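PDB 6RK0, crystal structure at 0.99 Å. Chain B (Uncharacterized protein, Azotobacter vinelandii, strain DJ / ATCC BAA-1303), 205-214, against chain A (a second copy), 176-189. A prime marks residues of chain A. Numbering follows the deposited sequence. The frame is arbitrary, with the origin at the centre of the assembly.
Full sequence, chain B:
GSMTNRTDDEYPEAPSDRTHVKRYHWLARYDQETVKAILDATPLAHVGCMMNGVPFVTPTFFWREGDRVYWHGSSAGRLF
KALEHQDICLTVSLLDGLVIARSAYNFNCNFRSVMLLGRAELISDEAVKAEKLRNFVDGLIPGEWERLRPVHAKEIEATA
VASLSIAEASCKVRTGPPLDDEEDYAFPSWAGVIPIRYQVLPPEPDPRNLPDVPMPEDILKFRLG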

# COMPACT_ATOMS: atom_id res chain seq x y z
N PRO B 205 -24.09 9.93 3.95
CA PRO B 205 -24.13 11.18 4.73
C PRO B 205 -23.95 10.92 6.22
O PRO B 205 -24.45 9.94 6.78
CB PRO B 205 -25.52 11.75 4.44
CG PRO B 205 -26.36 10.50 4.13
CD PRO B 205 -25.39 9.61 3.33
N ASP B 206 -23.28 11.85 6.87
CA ASP B 206 -23.22 11.85 8.33
C ASP B 206 -24.65 12.01 8.87
O ASP B 206 -25.35 12.95 8.48
CB ASP B 206 -22.36 13.05 8.76
CG ASP B 206 -22.19 13.20 10.24
OD1 ASP B 206 -22.75 12.40 11.04
OD2 ASP B 206 -21.47 14.16 10.63
N PRO B 207 -25.12 11.13 9.75
CA PRO B 207 -26.47 11.34 10.33
C PRO B 207 -26.61 12.60 11.15
O PRO B 207 -27.75 12.99 11.41
CB PRO B 207 -26.69 10.11 11.18
CG PRO B 207 -25.35 9.62 11.48
CD PRO B 207 -24.48 9.91 10.27
N ARG B 208 -25.49 13.23 11.52
CA ARG B 208 -25.54 14.53 12.18
C ARG B 208 -25.59 15.71 11.21
O ARG B 208 -25.64 16.86 11.65
CB ARG B 208 -24.36 14.71 13.14
CG ARG B 208 -24.39 13.70 14.29
CD ARG B 208 -23.37 13.94 15.35
NE ARG B 208 -23.63 15.18 16.06
CZ ARG B 208 -22.83 15.69 16.99
NH1 ARG B 208 -21.71 15.05 17.32
NH2 ARG B 208 -23.14 16.83 17.54
N ASN B 209 -25.61 15.48 9.91
CA ASN B 209 -25.78 16.60 9.00
C ASN B 209 -27.07 17.35 9.29
O ASN B 209 -28.12 16.77 9.58
CB ASN B 209 -25.87 16.11 7.56
CG ASN B 209 -24.51 15.84 6.91
OD1 ASN B 209 -23.48 16.24 7.44
ND2 ASN B 209 -24.53 15.19 5.78
N LEU B 210 -27.00 18.66 9.13
CA LEU B 210 -28.22 19.49 9.15
C LEU B 210 -29.10 19.09 7.97
O LEU B 210 -28.59 18.99 6.85
CB LEU B 210 -27.84 20.96 9.04
CG LEU B 210 -26.99 21.52 10.19
CD1 LEU B 210 -26.42 22.89 9.85
CD2 LEU B 210 -27.81 21.56 11.49
N PRO B 211 -30.41 18.88 8.14
CA PRO B 211 -31.23 18.45 7.00
C PRO B 211 -31.25 19.42 5.84
O PRO B 211 -31.43 19.00 4.70
CB PRO B 211 -32.63 18.28 7.60
CG PRO B 211 -32.37 17.93 9.05
CD PRO B 211 -31.15 18.78 9.42
N ASP B 212 -31.03 20.71 6.09
CA ASP B 212 -31.09 21.72 5.04
C ASP B 212 -29.78 21.95 4.29
O ASP B 212 -29.68 22.88 3.50
CB ASP B 212 -31.66 23.04 5.58
CG ASP B 212 -30.75 23.74 6.62
OD1 ASP B 212 -29.71 23.18 6.97
OD2 ASP B 212 -31.10 24.85 7.12
N VAL B 213 -28.79 21.09 4.46
CA VAL B 213 -27.48 21.24 3.82
C VAL B 213 -27.41 20.32 2.60
O VAL B 213 -27.55 19.09 2.75
CB VAL B 213 -26.34 20.98 4.82
CG1 VAL B 213 -25.00 20.84 4.11
CG2 VAL B 213 -26.26 22.13 5.85
N PRO B 214 -27.15 20.86 1.41
CA PRO B 214 -27.02 20.01 0.22
C PRO B 214 -25.66 19.31 0.20
O PRO B 214 -24.68 19.74 0.81
CB PRO B 214 -27.07 21.02 -0.93
CG PRO B 214 -26.48 22.27 -0.35
CD PRO B 214 -26.95 22.29 1.08
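Chain A 176-189: GPPLDDEEDYAFPS

What holds the two chains together most firmly? Arg208 makes a two-pronged salt bridge to Glu182′: NH2 donates to Glu182′ OE1 at 3.1 Å and NH1 to Glu182′ OE2 at 3.2 Å, both nearly straight. Glu182′ meets the guanidinium at its edge, which leaves the faces free, and one lies flat on the Tyr185′ ring. The planes are 1° apart, and Arg208 CZ stands 3.4 Å from the centroid of the Tyr185′ ring, almost on the ring normal, so the stack is also a cation-pi contact.

How is that pair of side chains held in place? Asp180′ N donates to Tyr185′ OH at 3.0 Å within chain A, and Tyr185′ OH in turn donates to water 1 at 2.6 Å. That water gives its hydrogens to Pro178′ O and Asp206 OD2, each 2.7 Å away, tying the phenol to both chains. Asp206 OD1 accepts from Arg208 N at 2.9 Å inside a type I turn, Asp206 to Asn209.

Where do the backbones communicate? They do so through water. Water 2 donates to Arg208 O at 2.8 Å and Tyr185′ O at 2.9 Å; water 3 accepts from Leu210 N and donates to Ser189′ O, both at 2.9 Å.

How does chain A run along chain B? Both stretches advance in the same general direction, with Pro177′ near Asp206, Tyr185′ near Arg208 and Pro188′ near Val213. Chain A has a short 3-10 segment that begins at Glu182′, then a type I turn from Asp184′ to Phe187′; chain B turns again from Leu210 to Val213. At one end Pro207 CD lies 4.3 Å from Pro177′ CG. Farther along, Leu210 CD1 approaches Ala186′ O at 3.7 Å, and Val213 CG2 packs 4.0 Å from Pro188′ CB.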

# COMPACT_ATOMS: atom_id res chain seq x y z
N GLY A 176 -16.56 4.33 10.50
CA GLY A 176 -17.70 5.16 10.83
C GLY A 176 -17.61 6.60 10.35
O GLY A 176 -16.75 6.98 9.55
N PRO A 177 -18.54 7.43 10.86
CA PRO A 177 -18.71 8.78 10.32
C PRO A 177 -17.59 9.72 10.73
O PRO A 177 -16.75 9.42 11.61
CB PRO A 177 -20.07 9.24 10.91
CG PRO A 177 -20.73 8.02 11.38
CD PRO A 177 -19.66 7.03 11.74
N PRO A 178 -17.59 10.93 10.18
CA PRO A 178 -16.67 11.98 10.63
C PRO A 178 -16.91 12.31 12.10
O PRO A 178 -18.01 12.13 12.65
CB PRO A 178 -17.02 13.19 9.74
CG PRO A 178 -18.19 12.84 9.05
CD PRO A 178 -18.46 11.42 9.10
N LEU A 179 -15.84 12.83 12.72
CA LEU A 179 -15.88 13.33 14.11
C LEU A 179 -15.36 14.76 14.12
O LEU A 179 -14.16 15.01 14.16
CB LEU A 179 -15.07 12.42 15.03
CG LEU A 179 -15.69 11.03 15.25
CD1 LEU A 179 -14.67 10.07 15.81
CD2 LEU A 179 -16.89 11.12 16.18
N ASP A 180 -16.27 15.71 14.07
CA ASP A 180 -15.93 17.12 14.08
C ASP A 180 -15.82 17.63 15.52
O ASP A 180 -16.32 17.04 16.48
CB ASP A 180 -16.98 17.93 13.32
CG ASP A 180 -16.68 17.97 11.83
OD1 ASP A 180 -15.61 18.56 11.48
OD2 ASP A 180 -17.48 17.44 11.02
N ASP A 181 -15.14 18.76 15.65
CA ASP A 181 -15.21 19.51 16.92
C ASP A 181 -16.68 19.78 17.22
O ASP A 181 -17.45 20.15 16.33
CB ASP A 181 -14.51 20.86 16.75
CG ASP A 181 -13.05 20.78 16.48
OD1 ASP A 181 -12.42 19.71 16.60
OD2 ASP A 181 -12.49 21.86 16.12
N GLU A 182 -17.06 19.63 18.49
CA GLU A 182 -18.47 19.77 18.83
C GLU A 182 -19.02 21.14 18.47
O GLU A 182 -20.21 21.27 18.12
CB GLU A 182 -18.69 19.47 20.31
CG GLU A 182 -18.71 17.99 20.60
CD GLU A 182 -19.78 17.20 19.81
OE1 GLU A 182 -20.87 17.72 19.53
OE2 GLU A 182 -19.53 16.02 19.48
N GLU A 183 -18.18 22.18 18.55
CA GLU A 183 -18.69 23.49 18.21
C GLU A 183 -18.94 23.69 16.73
O GLU A 183 -19.49 24.73 16.38
CB GLU A 183 -17.76 24.57 18.73
CG GLU A 183 -16.38 24.46 18.16
CD GLU A 183 -15.39 23.67 19.05
OE1 GLU A 183 -15.75 22.61 19.64
OE2 GLU A 183 -14.23 24.13 19.14
N ASP A 184 -18.57 22.76 15.85
CA ASP A 184 -18.75 22.93 14.42
C ASP A 184 -20.05 22.35 13.87
O ASP A 184 -20.32 22.49 12.68
CB ASP A 184 -17.56 22.32 13.68
CG ASP A 184 -16.26 23.11 13.88
OD1 ASP A 184 -16.32 24.31 14.19
OD2 ASP A 184 -15.18 22.51 13.71
N TYR A 185 -20.87 21.72 14.71
CA TYR A 185 -22.05 21.03 14.21
C TYR A 185 -23.18 21.95 13.75
O TYR A 185 -24.11 21.43 13.13
CB TYR A 185 -22.52 19.97 15.21
CG TYR A 185 -21.69 18.71 15.08
CD1 TYR A 185 -22.03 17.72 14.17
CD2 TYR A 185 -20.52 18.56 15.80
CE1 TYR A 185 -21.23 16.60 13.99
CE2 TYR A 185 -19.71 17.46 15.64
CZ TYR A 185 -20.07 16.46 14.74
OH TYR A 185 -19.24 15.38 14.57
N ALA A 186 -23.11 23.25 14.00
CA ALA A 186 -24.08 24.16 13.40
C ALA A 186 -23.58 24.74 12.07
O ALA A 186 -24.32 25.50 11.41
CB ALA A 186 -24.41 25.32 14.35
N PHE A 187 -22.33 24.41 11.65
CA PHE A 187 -21.81 25.00 10.44
C PHE A 187 -22.44 24.32 9.22
O PHE A 187 -22.48 23.09 9.15
CB PHE A 187 -20.28 24.90 10.38
CG PHE A 187 -19.73 25.70 9.23
CD1 PHE A 187 -19.55 27.06 9.36
CD2 PHE A 187 -19.53 25.13 7.99
CE1 PHE A 187 -19.15 27.82 8.28
CE2 PHE A 187 -19.14 25.90 6.92
CZ PHE A 187 -18.92 27.22 7.06
N PRO A 188 -22.94 25.08 8.26
CA PRO A 188 -23.71 24.46 7.13
C PRO A 188 -22.79 23.91 6.04
O PRO A 188 -22.62 24.48 4.95
CB PRO A 188 -24.56 25.62 6.62
CG PRO A 188 -23.71 26.82 6.89
CD PRO A 188 -23.02 26.56 8.22
N SER A 189 -22.22 22.74 6.31
CA SER A 189 -21.45 22.01 5.32
C SER A 189 -21.80 20.52 5.44
O SER A 189 -22.17 20.04 6.51
CB SER A 189 -19.95 22.29 5.45
OG SER A 189 -19.21 21.78 4.35
O HOH W 1 -20.27 13.57 12.99
O HOH W 2 -25.58 18.91 13.51
O HOH W 3 -24.29 19.55 8.44